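Local structure of LysR family transcriptional regulator (Vibrio vulnificus, 5B7H) at residues 117-122 / 150-155; 90-95 / 162-167; 21-26 / 52-57. The protein probably acts as a DNA-binding, hydrogen-peroxide-responsive transcription factor of the LysR family, this chain being its regulatory domain. The protein carries 1 engineered substitution. All coordinates share one frame; numbering follows the deposited sequence. Where two conformers were deposited one is given.

Interaction 1: residues 117-122 / 150-155; sequences FLLEKE and HTLVQM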
ATOM      1  N   PHE A 117       2.279  15.980  -9.183  1.00 10.90           N
ATOM      2  CA  PHE A 117       2.735  15.423  -7.912  1.00 10.19           C
ATOM      3  C   PHE A 117       3.465  14.109  -8.192  1.00 12.27           C
ATOM      4  O   PHE A 117       3.069  13.343  -9.086  1.00 14.51           O
ATOM      5  CB  PHE A 117       1.536  15.163  -6.969  1.00 12.58           C
ATOM      6  CG  PHE A 117       0.977  16.414  -6.350  1.00 14.34           C
ATOM      7  CD1 PHE A 117       1.331  16.745  -5.027  1.00 13.21           C
ATOM      8  CD2 PHE A 117       0.191  17.318  -7.099  1.00 15.11           C
ATOM      9  CE1 PHE A 117       0.807  17.911  -4.412  1.00 14.00           C
ATOM     10  CE2 PHE A 117      -0.330  18.490  -6.513  1.00 16.72           C
ATOM     11  CZ  PHE A 117      -0.006  18.789  -5.170  1.00 18.58           C
ATOM     12  N   LEU A 118       4.571  13.890  -7.483  1.00 11.52           N
ATOM     13  CA  LEU A 118       5.393  12.693  -7.684  1.00 14.06           C
ATOM     14  C   LEU A 118       5.788  12.110  -6.340  1.00 14.23           C
ATOM     15  O   LEU A 118       5.894  12.837  -5.348  1.00 13.85           O
ATOM     16  CB  LEU A 118       6.720  13.014  -8.388  1.00 12.82           C
ATOM     17  CG  LEU A 118       6.491  13.594  -9.794  1.00 12.96           C
ATOM     18  CD1 LEU A 118       7.800  14.162 -10.342  1.00 12.58           C
ATOM     19  CD2 LEU A 118       5.907  12.553 -10.764  1.00 11.70           C
ATOM     20  N   LEU A 119       5.999  10.787  -6.319  1.00 10.00           N
ATOM     21  CA  LEU A 119       6.618  10.174  -5.154  1.00  9.29           C
ATOM     22  C   LEU A 119       8.047  10.685  -4.953  1.00 13.20           C
ATOM     23  O   LEU A 119       8.753  11.074  -5.906  1.00 14.50           O
ATOM     24  CB  LEU A 119       6.699   8.651  -5.316  1.00  8.81           C
ATOM     25  CG  LEU A 119       5.338   7.971  -5.409  1.00  8.57           C
ATOM     26  CD1 LEU A 119       5.507   6.525  -5.901  1.00 10.98           C
ATOM     27  CD2 LEU A 119       4.588   7.959  -4.021  1.00 11.86           C
ATOM     28  N   GLU A 120       8.489  10.662  -3.693  1.00 13.40           N
ATOM     29  CA  GLU A 120       9.894  10.907  -3.358  1.00 14.31           C
ATOM     30  C   GLU A 120      10.824   9.884  -4.083  1.00 25.38           C
ATOM     31  O   GLU A 120      10.393   8.809  -4.481  1.00 19.56           O
ATOM     32  CB  GLU A 120      10.098  10.677  -1.864  1.00 19.36           C
ATOM     33  CG  GLU A 120       9.350  11.583  -0.932  1.00 29.10           C
ATOM     34  CD  GLU A 120       9.711  11.296   0.544  1.00 38.22           C
ATOM     35  OE1 GLU A 120      10.217  10.167   0.814  1.00 36.10           O
ATOM     36  OE2 GLU A 120       9.493  12.190   1.417  1.00 35.03           O
ATOM     37  N   LYS A 121      12.159  10.139  -4.044  1.00 29.41           N
ATOM     38  CA  LYS A 121      13.170   9.469  -4.901  1.00 19.31           C
ATOM     39  C   LYS A 121      13.478   8.015  -4.526  1.00 24.73           C
ATOM     40  O   LYS A 121      13.864   7.228  -5.402  1.00 26.70           O
ATOM     41  CB  LYS A 121      14.470  10.287  -4.909  1.00 33.84           C
ATOM     42  CG  LYS A 121      14.314  11.758  -5.351  1.00 48.62           C
ATOM     43  CD  LYS A 121      13.106  11.975  -6.310  1.00 53.77           C
ATOM     44  CE  LYS A 121      13.127  13.394  -6.937  1.00 59.39           C
ATOM     45  NZ  LYS A 121      12.200  13.650  -8.115  1.00 53.95           N
ATOM     46  N   GLU A 122      13.243   7.595  -3.285  1.00 29.08           N
ATOM     47  CA  GLU A 122      13.401   6.164  -2.982  1.00 31.97           C
ATOM     48  C   GLU A 122      12.503   5.286  -3.860  1.00 28.84           C
ATOM     49  O   GLU A 122      12.778   4.079  -3.997  1.00 27.68           O
ATOM     50  CB  GLU A 122      13.168   5.865  -1.490  1.00 40.25           C
ATOM     51  CG  GLU A 122      14.377   6.242  -0.608  1.00 55.18           C
ATOM     52  CD  GLU A 122      15.590   5.351  -0.879  1.00 65.31           C
ATOM     53  OE1 GLU A 122      15.402   4.115  -0.971  1.00 67.95           O
ATOM     54  OE2 GLU A 122      16.721   5.880  -1.021  1.00 65.00           O
ATOM     55  N   HIS A 150      -1.005   5.207  -3.010  1.00  7.37           N
ATOM     56  CA  HIS A 150      -2.405   5.466  -2.648  1.00  8.40           C
ATOM     57  C   HIS A 150      -2.609   6.908  -2.252  1.00  9.13           C
ATOM     58  O   HIS A 150      -3.620   7.526  -2.627  1.00  8.69           O
ATOM     59  CB  HIS A 150      -2.793   4.595  -1.462  1.00 13.19           C
ATOM     60  CG  HIS A 150      -2.580   3.156  -1.727  1.00 22.80           C
ATOM     61  ND1 HIS A 150      -1.362   2.537  -1.504  1.00 29.81           N
ATOM     62  CD2 HIS A 150      -3.400   2.223  -2.265  1.00 25.46           C
ATOM     63  CE1 HIS A 150      -1.457   1.268  -1.875  1.00 36.46           C
ATOM     64  NE2 HIS A 150      -2.679   1.054  -2.344  1.00 29.69           N
ATOM     65  N   THR A 151      -1.679   7.460  -1.474  1.00  7.55           N
ATOM     66  CA  THR A 151      -1.891   8.843  -1.017  1.00  7.06           C
ATOM     67  C   THR A 151      -1.624   9.844  -2.139  1.00  8.25           C
ATOM     68  O   THR A 151      -2.264  10.906  -2.194  1.00  7.96           O
ATOM     69  CB  THR A 151      -1.103   9.168   0.254  1.00  8.45           C
ATOM     70  OG1 THR A 151       0.297   8.936   0.035  1.00  9.03           O
ATOM     71  CG2 THR A 151      -1.608   8.372   1.461  1.00 11.17           C
ATOM     72  N   LEU A 152      -0.737   9.496  -3.069  1.00  7.10           N
ATOM     73  CA  LEU A 152      -0.570  10.306  -4.267  1.00  8.49           C
ATOM     74  C   LEU A 152      -1.878  10.406  -5.044  1.00  7.00           C
ATOM     75  O   LEU A 152      -2.320  11.512  -5.436  1.00  9.43           O
ATOM     76  CB  LEU A 152       0.519   9.670  -5.127  1.00 10.05           C
ATOM     77  CG  LEU A 152       0.821  10.275  -6.495  1.00  9.37           C
ATOM     78  CD1 LEU A 152       1.194  11.728  -6.360  1.00 13.27           C
ATOM     79  CD2 LEU A 152       1.956   9.429  -7.133  1.00 12.31           C
ATOM     80  N   VAL A 153      -2.515   9.261  -5.295  1.00  7.20           N
ATOM     81  CA  VAL A 153      -3.759   9.263  -6.051  1.00  8.99           C
ATOM     82  C   VAL A 153      -4.856   9.997  -5.287  1.00  9.00           C
ATOM     83  O   VAL A 153      -5.682  10.715  -5.890  1.00  8.96           O
ATOM     84  CB  VAL A 153      -4.141   7.806  -6.339  1.00 10.81           C
ATOM     85  CG1 VAL A 153      -5.627   7.742  -6.802  1.00 14.34           C
ATOM     86  CG2 VAL A 153      -3.153   7.243  -7.396  1.00 12.78           C
ATOM     87  N   GLN A 154      -4.873   9.875  -3.952  1.00  7.98           N
ATOM     88  CA  GLN A 154      -5.867  10.605  -3.167  1.00  6.44           C
ATOM     89  C   GLN A 154      -5.681  12.117  -3.293  1.00  8.48           C
ATOM     90  O   GLN A 154      -6.669  12.852  -3.351  1.00  8.82           O
ATOM     91  CB  GLN A 154      -5.818  10.194  -1.698  1.00  8.65           C
ATOM     92  CG  GLN A 154      -6.333   8.755  -1.478  1.00  7.20           C
ATOM     93  CD  GLN A 154      -5.730   8.063  -0.268  1.00  8.29           C
ATOM     94  OE1 GLN A 154      -4.840   8.615   0.413  1.00  8.95           O
ATOM     95  NE2 GLN A 154      -6.143   6.829  -0.052  1.00  8.25           N
ATOM     96  N   MET A 155      -4.444  12.609  -3.327  1.00  8.20           N
ATOM     97  CA  MET A 155      -4.252  14.050  -3.545  1.00  7.94           C
ATOM     98  C   MET A 155      -4.756  14.481  -4.920  1.00  7.33           C
ATOM     99  O   MET A 155      -5.371  15.550  -5.057  1.00  9.23           O
ATOM    100  CB  MET A 155      -2.795  14.471  -3.378  1.00  8.96           C
ATOM    101  CG  MET A 155      -2.347  14.400  -1.926  1.00  8.17           C
ATOM    102  SD  MET A 155      -0.707  15.060  -1.635  1.00 10.28           S
ATOM    103  CE  MET A 155       0.332  13.768  -2.320  1.00 11.71           C
TER

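Interaction 2: residues 90-95 / 162-167; sequences FKMVIS and TTFIPQ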
ATOM      1  N   PHE A  90       2.256   3.496 -18.632  1.00 12.15           N
ATOM      2  CA  PHE A  90       1.926   4.612 -17.751  1.00 12.38           C
ATOM      3  C   PHE A  90       0.704   5.341 -18.291  1.00 11.54           C
ATOM      4  O   PHE A  90       0.526   5.482 -19.518  1.00 14.15           O
ATOM      5  CB  PHE A  90       3.075   5.619 -17.697  1.00 13.09           C
ATOM      6  CG  PHE A  90       4.241   5.168 -16.865  1.00 14.05           C
ATOM      7  CD1 PHE A  90       5.482   5.026 -17.403  1.00 10.96           C
ATOM      8  CD2 PHE A  90       4.073   4.889 -15.522  1.00 15.76           C
ATOM      9  CE1 PHE A  90       6.567   4.601 -16.616  1.00 12.15           C
ATOM     10  CE2 PHE A  90       5.167   4.468 -14.750  1.00 19.88           C
ATOM     11  CZ  PHE A  90       6.405   4.341 -15.309  1.00 17.65           C
ATOM     12  N   LYS A  91      -0.125   5.814 -17.379  1.00 10.50           N
ATOM     13  CA  LYS A  91      -1.181   6.750 -17.727  1.00 12.47           C
ATOM     14  C   LYS A  91      -1.051   7.956 -16.815  1.00 12.67           C
ATOM     15  O   LYS A  91      -0.309   7.951 -15.837  1.00 14.57           O
ATOM     16  CB  LYS A  91      -2.545   6.117 -17.476  1.00 12.63           C
ATOM     17  CG  LYS A  91      -2.831   4.892 -18.369  1.00 13.05           C
ATOM     18  CD  LYS A  91      -3.019   5.345 -19.788  1.00 15.16           C
ATOM     19  CE  LYS A  91      -3.786   4.279 -20.559  1.00 30.22           C
ATOM     20  NZ  LYS A  91      -2.913   3.146 -20.782  1.00 26.53           N
ATOM     21  N   MET A  92      -1.743   9.025 -17.166  1.00 12.39           N
ATOM     22  CA  MET A  92      -1.918  10.124 -16.225  1.00 12.69           C
ATOM     23  C   MET A  92      -3.340  10.090 -15.685  1.00 11.15           C
ATOM     24  O   MET A  92      -4.261   9.542 -16.299  1.00 12.37           O
ATOM     25  CB  MET A  92      -1.612  11.470 -16.908  1.00 13.68           C
ATOM     26  CG  MET A  92      -0.182  11.510 -17.434  1.00 15.74           C
ATOM     27  SD  MET A  92       0.324  13.142 -18.003  1.00 17.83           S
ATOM     28  CE  MET A  92       0.368  13.990 -16.406  1.00 19.99           C
ATOM     29  N   VAL A  93      -3.540  10.695 -14.524  0.86 10.42           N
ATOM     30  CA  VAL A  93      -4.873  10.753 -13.947  0.86 11.78           C
ATOM     31  C   VAL A  93      -5.134  12.175 -13.473  0.86 11.42           C
ATOM     32  O   VAL A  93      -4.227  12.881 -13.031  0.86 10.83           O
ATOM     33  CB  VAL A  93      -5.107   9.770 -12.761  0.86 11.86           C
ATOM     34  CG1 VAL A  93      -5.229   8.339 -13.203  0.86 14.28           C
ATOM     35  CG2 VAL A  93      -3.981   9.928 -11.707  0.86 10.68           C
ATOM     36  N   ILE A  94      -6.384  12.593 -13.566  0.86 11.41           N
ATOM     37  CA  ILE A  94      -6.856  13.858 -13.009  0.86 11.80           C
ATOM     38  C   ILE A  94      -8.242  13.625 -12.418  0.86 12.57           C
ATOM     39  O   ILE A  94      -8.947  12.674 -12.760  0.86 12.44           O
ATOM     40  CB  ILE A  94      -6.941  14.985 -14.065  0.86 14.28           C
ATOM     41  CG1 ILE A  94      -7.990  14.657 -15.137  0.86 13.77           C
ATOM     42  CG2 ILE A  94      -5.596  15.203 -14.689  0.86 17.00           C
ATOM     43  CD1 ILE A  94      -8.112  15.749 -16.254  0.86 18.10           C
ATOM     44  N   SER A  95      -8.640  14.490 -11.502  1.00 12.20           N
ATOM     45  CA  SER A  95     -10.008  14.363 -11.022  0.51 13.62           C
ATOM     46  C   SER A  95     -11.010  14.792 -12.093  1.00 13.32           C
ATOM     47  O   SER A  95     -10.760  15.692 -12.905  1.00 14.82           O
ATOM     48  CB  SER A  95     -10.206  15.181  -9.756  0.51 13.10           C
ATOM     49  OG  SER A  95     -10.149  16.551 -10.072  0.51 13.62           O
ATOM     50  N   THR A 162      -2.108  16.502 -11.032  1.00 12.37           N
ATOM     51  CA  THR A 162      -2.109  15.282 -11.841  1.00 10.39           C
ATOM     52  C   THR A 162      -0.895  14.446 -11.462  1.00 12.20           C
ATOM     53  O   THR A 162       0.014  14.916 -10.768  1.00 11.95           O
ATOM     54  CB  THR A 162      -2.093  15.641 -13.338  1.00 12.08           C
ATOM     55  OG1 THR A 162      -2.224  14.448 -14.123  1.00 13.14           O
ATOM     56  CG2 THR A 162      -0.783  16.373 -13.779  1.00 11.82           C
ATOM     57  N   THR A 163      -0.871  13.195 -11.906  1.00 10.56           N
ATOM     58  CA  THR A 163       0.324  12.387 -11.706  1.00 10.17           C
ATOM     59  C   THR A 163       0.293  11.235 -12.699  1.00 10.73           C
ATOM     60  O   THR A 163      -0.669  11.071 -13.452  1.00 11.80           O
ATOM     61  CB  THR A 163       0.375  11.844 -10.262  1.00 11.08           C
ATOM     62  OG1 THR A 163       1.728  11.385  -9.998  1.00 13.10           O
ATOM     63  CG2 THR A 163      -0.647  10.688 -10.044  1.00 11.79           C
ATOM     64  N   PHE A 164       1.370  10.459 -12.697  1.00 10.94           N
ATOM     65  CA  PHE A 164       1.548   9.252 -13.511  1.00  8.87           C
ATOM     66  C   PHE A 164       1.254   8.028 -12.670  1.00 10.20           C
ATOM     67  O   PHE A 164       1.737   7.913 -11.541  1.00 12.30           O
ATOM     68  CB  PHE A 164       2.985   9.143 -14.036  1.00 10.26           C
ATOM     69  CG  PHE A 164       3.487  10.402 -14.729  1.00 11.84           C
ATOM     70  CD1 PHE A 164       4.293  11.313 -14.063  1.00 12.41           C
ATOM     71  CD2 PHE A 164       3.174  10.659 -16.056  1.00 13.76           C
ATOM     72  CE1 PHE A 164       4.779  12.426 -14.716  1.00 13.43           C
ATOM     73  CE2 PHE A 164       3.638  11.796 -16.715  1.00 13.36           C
ATOM     74  CZ  PHE A 164       4.431  12.689 -16.030  1.00 15.76           C
ATOM     75  N   ILE A 165       0.502   7.087 -13.255  0.56 11.04           N
ATOM     76  CA  ILE A 165       0.059   5.850 -12.594  0.56 12.33           C
ATOM     77  C   ILE A 165       0.352   4.648 -13.487  0.56 10.61           C
ATOM     78  O   ILE A 165       0.054   4.696 -14.687  0.56 11.28           O
ATOM     79  CB  ILE A 165      -1.462   5.881 -12.310  0.56 10.45           C
ATOM     80  CG1 ILE A 165      -1.792   7.053 -11.378  0.56 14.70           C
ATOM     81  CG2 ILE A 165      -1.897   4.604 -11.603  0.56 11.58           C
ATOM     82  CD1 ILE A 165      -0.987   6.984 -10.071  0.56 14.77           C
ATOM     83  N   PRO A 166       0.862   3.544 -12.955  1.00  8.92           N
ATOM     84  CA  PRO A 166       1.049   2.358 -13.792  1.00 11.26           C
ATOM     85  C   PRO A 166      -0.272   1.647 -14.062  1.00  9.71           C
ATOM     86  O   PRO A 166      -1.186   1.599 -13.223  1.00 10.25           O
ATOM     87  CB  PRO A 166       1.980   1.483 -12.931  1.00 12.29           C
ATOM     88  CG  PRO A 166       1.676   1.855 -11.520  1.00 12.96           C
ATOM     89  CD  PRO A 166       1.270   3.341 -11.551  1.00  8.64           C
ATOM     90  N   GLN A 167      -0.331   1.076 -15.262  1.00 10.52           N
ATOM     91  CA  GLN A 167      -1.512   0.376 -15.721  1.00 10.56           C
ATOM     92  C   GLN A 167      -1.917  -0.724 -14.772  1.00  9.70           C
ATOM     93  O   GLN A 167      -3.117  -0.911 -14.526  1.00  9.95           O
ATOM     94  CB  GLN A 167      -1.311  -0.182 -17.125  1.00 10.57           C
ATOM     95  CG  GLN A 167      -2.642  -0.700 -17.719  1.00 11.84           C
ATOM     96  CD  GLN A 167      -3.662   0.410 -17.921  1.00 17.42           C
ATOM     97  OE1 GLN A 167      -3.319   1.481 -18.432  1.00 22.02           O
ATOM     98  NE2 GLN A 167      -4.911   0.153 -17.551  1.00 20.86           N
TER

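Interaction 3: residues 21-26 / 52-57; sequences GCIPTI and DTTTNL. With SO4 (sulfate ion), chain C.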
ATOM      1  N   GLY A  21      10.992 -10.668  -3.045  1.00  8.37           N
ATOM      2  CA  GLY A  21      10.851  -9.265  -2.709  1.00  7.00           C
ATOM      3  C   GLY A  21      10.226  -8.524  -3.880  1.00  7.21           C
ATOM      4  O   GLY A  21      10.467  -8.853  -5.039  1.00  8.10           O
ATOM      5  N   CYS A  22       9.481  -7.480  -3.570  1.00  6.76           N
ATOM      6  CA  CYS A  22       8.836  -6.708  -4.615  1.00  6.57           C
ATOM      7  C   CYS A  22       8.607  -5.277  -4.148  1.00  7.39           C
ATOM      8  O   CYS A  22       8.414  -5.038  -2.953  1.00  7.24           O
ATOM      9  CB  CYS A  22       7.499  -7.390  -4.934  1.00  8.17           C
ATOM     10  SG  CYS A  22       6.621  -6.728  -6.404  1.00  9.13           S
ATOM     11  N   ILE A  23       8.673  -4.325  -5.079  1.00  7.20           N
ATOM     12  CA  ILE A  23       8.541  -2.893  -4.760  1.00  8.50           C
ATOM     13  C   ILE A  23       7.102  -2.457  -4.508  1.00  8.09           C
ATOM     14  O   ILE A  23       6.138  -3.083  -4.994  1.00  7.43           O
ATOM     15  CB  ILE A  23       9.175  -2.003  -5.848  1.00  8.13           C
ATOM     16  CG1 ILE A  23       8.516  -2.253  -7.188  1.00  8.62           C
ATOM     17  CG2 ILE A  23      10.708  -2.289  -5.899  1.00 10.14           C
ATOM     18  CD1 ILE A  23       8.998  -1.224  -8.249  1.00  7.29           C
ATOM     19  N   PRO A  24       6.915  -1.357  -3.767  1.00  7.08           N
ATOM     20  CA  PRO A  24       5.552  -0.964  -3.386  1.00  8.21           C
ATOM     21  C   PRO A  24       4.614  -0.637  -4.543  1.00  8.01           C
ATOM     22  O   PRO A  24       3.408  -0.758  -4.341  1.00 10.11           O
ATOM     23  CB  PRO A  24       5.775   0.273  -2.502  1.00  9.91           C
ATOM     24  CG  PRO A  24       7.135   0.067  -1.952  1.00  9.08           C
ATOM     25  CD  PRO A  24       7.932  -0.545  -3.083  1.00  9.64           C
ATOM     26  N   THR A  25       5.093  -0.176  -5.712  1.00  7.46           N
ATOM     27  CA  THR A  25       4.166   0.132  -6.819  1.00  6.38           C
ATOM     28  C   THR A  25       3.923  -1.063  -7.729  1.00  7.05           C
ATOM     29  O   THR A  25       3.302  -0.903  -8.799  1.00  8.66           O
ATOM     30  CB  THR A  25       4.645   1.341  -7.638  1.00  8.94           C
ATOM     31  OG1 THR A  25       5.918   1.079  -8.252  1.00  9.13           O
ATOM     32  CG2 THR A  25       4.735   2.584  -6.739  1.00  8.33           C
ATOM     33  N   ILE A  26       4.420  -2.254  -7.367  1.00  7.32           N
ATOM     34  CA  ILE A  26       4.077  -3.491  -8.055  1.00  6.47           C
ATOM     35  C   ILE A  26       3.363  -4.449  -7.115  1.00  8.44           C
ATOM     36  O   ILE A  26       2.339  -5.037  -7.482  1.00  8.03           O
ATOM     37  CB  ILE A  26       5.330  -4.175  -8.665  1.00  6.45           C
ATOM     38  CG1 ILE A  26       5.999  -3.276  -9.717  1.00  7.51           C
ATOM     39  CG2 ILE A  26       4.931  -5.534  -9.259  1.00  7.26           C
ATOM     40  CD1 ILE A  26       7.308  -3.898 -10.242  1.00  9.19           C
ATOM     41  N   ASP A  52       9.483  -3.768  -0.151  1.00  8.45           N
ATOM     42  CA  ASP A  52      10.483  -2.798   0.315  1.00  8.93           C
ATOM     43  C   ASP A  52      10.918  -1.998  -0.910  1.00  7.92           C
ATOM     44  O   ASP A  52      10.573  -2.349  -2.043  1.00  9.03           O
ATOM     45  CB  ASP A  52      11.693  -3.452   1.025  1.00 10.66           C
ATOM     46  CG  ASP A  52      12.328  -2.567   2.132  1.00 13.78           C
ATOM     47  OD1 ASP A  52      12.996  -3.163   3.030  1.00 16.20           O
ATOM     48  OD2 ASP A  52      12.190  -1.289   2.105  1.00 14.87           O
ATOM     49  N   THR A  53      11.691  -0.925  -0.635  1.00 11.44           N
ATOM     50  CA  THR A  53      12.276  -0.051  -1.661  1.00 15.41           C
ATOM     51  C   THR A  53      13.294  -0.841  -2.488  1.00  9.53           C
ATOM     52  O   THR A  53      13.901  -1.781  -1.983  1.00  9.52           O
ATOM     53  CB  THR A  53      13.095   1.097  -0.961  1.00 13.89           C
ATOM     54  OG1 THR A  53      14.384   0.645  -0.386  1.00 21.08           O
ATOM     55  CG2 THR A  53      12.408   1.692   0.034  1.00 14.67           C
ATOM     56  N   THR A  54      13.547  -0.371  -3.722  1.00  8.05           N
ATOM     57  CA  THR A  54      14.527  -1.045  -4.599  1.00  8.10           C
ATOM     58  C   THR A  54      15.885  -1.241  -3.919  1.00  9.39           C
ATOM     59  O   THR A  54      16.431  -2.350  -3.912  1.00 10.43           O
ATOM     60  CB  THR A  54      14.689  -0.266  -5.910  1.00  9.40           C
ATOM     61  OG1 THR A  54      13.462  -0.274  -6.619  1.00 11.56           O
ATOM     62  CG2 THR A  54      15.763  -0.892  -6.816  1.00 11.75           C
ATOM     63  N   THR A  55      16.446  -0.181  -3.339  1.00  9.80           N
ATOM     64  CA  THR A  55      17.764  -0.331  -2.758  1.00 11.13           C
ATOM     65  C   THR A  55      17.758  -1.330  -1.611  1.00  9.85           C
ATOM     66  O   THR A  55      18.704  -2.117  -1.460  1.00 11.77           O
ATOM     67  CB  THR A  55      18.289   1.042  -2.320  1.00 14.54           C
ATOM     68  OG1 THR A  55      18.332   1.910  -3.472  1.00 18.79           O
ATOM     69  CG2 THR A  55      19.686   0.940  -1.687  1.00 20.92           C
ATOM     70  N   ASN A  56      16.728  -1.285  -0.751  1.00  9.80           N
ATOM     71  CA  ASN A  56      16.663  -2.218   0.368  1.00 13.31           C
ATOM     72  C   ASN A  56      16.494  -3.657  -0.118  1.00  9.55           C
ATOM     73  O   ASN A  56      17.054  -4.609   0.465  1.00 11.38           O
ATOM     74  CB  ASN A  56      15.522  -1.821   1.317  1.00 13.27           C
ATOM     75  CG  ASN A  56      15.861  -0.573   2.141  1.00 18.65           C
ATOM     76  OD1 ASN A  56      17.030  -0.219   2.284  1.00 16.16           O
ATOM     77  ND2 ASN A  56      14.829   0.110   2.662  1.00 20.25           N
ATOM     78  N   LEU A  57      15.702  -3.839  -1.181  1.00  8.52           N
ATOM     79  CA  LEU A  57      15.525  -5.195  -1.696  1.00 10.29           C
ATOM     80  C   LEU A  57      16.826  -5.729  -2.266  1.00  9.36           C
ATOM     81  O   LEU A  57      17.135  -6.918  -2.097  1.00  9.65           O
ATOM     82  CB  LEU A  57      14.455  -5.229  -2.791  1.00  8.15           C
ATOM     83  CG  LEU A  57      13.009  -4.969  -2.335  1.00  9.76           C
ATOM     84  CD1 LEU A  57      12.082  -4.905  -3.558  1.00  8.98           C
ATOM     85  CD2 LEU A  57      12.587  -6.072  -1.359  1.00  8.97           C
TER
HETATM   86  S   SO4 C 401       8.391   2.268  -5.924  1.00 16.69           S
HETATM   87  O1  SO4 C 401       9.860   1.947  -6.182  1.00 23.82           O
HETATM   88  O2  SO4 C 401       8.071   3.433  -6.788  1.00 14.54           O
HETATM   89  O3  SO4 C 401       7.628   1.071  -6.222  1.00 12.97           O
HETATM   90  O4  SO4 C 401       8.237   2.609  -4.526  1.00 21.18           O

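Interaction 1: residues 117-122 / 150-155
Leu152 splits its two methyls between different residues of the 117-122 loop, and no hydrogen bond crosses the contact. CD1 presses on Phe117 CB at 3.5 Å, close to the root of the aromatic side chain, while CD2 meets Leu119 CG at 4.1 Å. Chi1 (176°) sends CG out from helix 149-157 toward the loop, and chi2 sets the two methyls. Branched leucine suits the place because one residue can serve two neighbours.

One helical turn later, Met155 deals with the ring of Phe117. Its CE lies 4.1 Å from Phe117 CD1, and its SD is 5.0 Å from the ring centroid in an oblique Met-aromatic contact, the two side chains crossing at about a right angle. The bend at chi3 (-74°) sets the direction of that terminal methyl. A flexible, polarisable thioether adapts well to an aromatic neighbour met obliquely.

The contact joins the loop after strand 81-95 to helix 149-157 within the periplasmic-binding-protein-like regulatory domain. The helix also faces the dimer partner: Gln154 NE2 bonds Ala27 O of the second subunit.

All the touching residues are buried. With 221 Å² covered and no polar bond between loop and helix, their fit rests on shape and on exclusion of water, while the loop's backbone polar groups are met by neighbouring segments, including Ala146, Thr162 and the Thr163 hydroxyl.

Interaction 2: residues 90-95 / 162-167
Lys91 and Ile165 form a hydrogen-bonded antiparallel pair, with Lys91 N to Ile165 O at 2.9 Å and Ile165 N to Lys91 O at 2.8 Å. Val93 N adds a bond to Thr163 O at 3.1 Å. The Thr162 hydroxyl OG1 donates to Val93 O over 2.8 Å, approaching from above the carbonyl plane; with OG1 anti to its own N (chi1 -174°), this threonine extends the ladder with a side chain.

A second polar link is made by Lys91, whose chain bends at chi2 and chi4 to put NZ 2.9 Å from Gln167 OE1. Long, flexible side chains suit this partly exposed margin.

Among the apolar contacts, Met92 and Phe164 lie side by side, CG 3.7 Å from CD2 of the ring, and Met92 SD makes an oblique Met-aromatic contact. On the opposite face, with Lys91, Val93, Thr163 and Ile165, Val93 CG2 in the conformer given meets Ile165 CG1 (3.6 Å) and, farther off, Thr163 CG2.

Strand 163-166 is outermost in the chain's mixed sheet, and strand 180-198 flanks 81-95 on its other side. Phe90 and Phe164 face helix 124-132, Thr163 and Ile165 face helix 149-157, and Pro166 is the N-cap of helix 167-171.

Interaction 3: residues 21-26 / 52-57
Cys22 O accepts a long hydrogen bond from Asp52 N (3.3 Å), which joins the ends of the neighbouring parallel strands 16-22 and 45-51 where the two segments leave the sheet. Ile23 CA makes a CA-H...O contact with Asp52 O at 3.4 Å, and Pro24 CD touches the same oxygen.

Other polar bonds shape the start of helix 54-62. Thr53 is its N-cap, with OG1 accepting from Asn56 N at 3.1 Å. Asp52 OD2 takes two donors on one face of its carboxylate, Thr53 N at 2.8 Å and Asn56 ND2 at 3.0 Å. A short hydroxyl and a carboxylate suit a helix start, whose first N-H groups lack partners within the helix.

The apolar part centres on Leu57, which points at the strand. Its CD2 comes to 3.9 Å from Gly21 CA, a close approach that the missing beta carbon permits, and CD1 meets Ile23 CG2.

A sulfate, probably from the crystallisation liquor, lies on the side of Ile23 away from Leu57, touching Ile23 CD1 and Pro24 CD. Its O3 receives Thr25 N at 2.9 Å and Thr25 OG1 (chi1 62°) at 2.7 Å; OG1 also bonds Arg192 NH1 of strand 180-198. His123 ND1 and the backbone N atoms of engineered Ser124 and Leu125 also bind it. Such donors at the N-terminus of helix 124-132 favour an anion or other acceptor, consistent with a peroxide-sensing site as in OxyR.

Interactions 1 and 2 are neighbours, centres about 11 Å apart: interaction 1 is nested inside the loop that interaction 2 closes. Phe117 joins them, its O lying a short 2.5 Å from Thr163 OG1 and its N 3.0 Å from Thr162 O, both probable hydrogen bonds. Interaction 3 belongs to the other lobe of this periplasmic-binding-protein-like domain, with its centre about 15 Å from that of interaction 1 and about 20 Å from that of interaction 2. The lobes meet near the sulfate, where Leu119 CD1 is 4.1 Å from Thr25 CG2. Leu119 itself comes within about 4 Å of the anion, so interactions 1 and 3 both border its pocket. Separately, interactions 2 and 3 touch where Pro166 CG is 4.2 Å from Thr25 O.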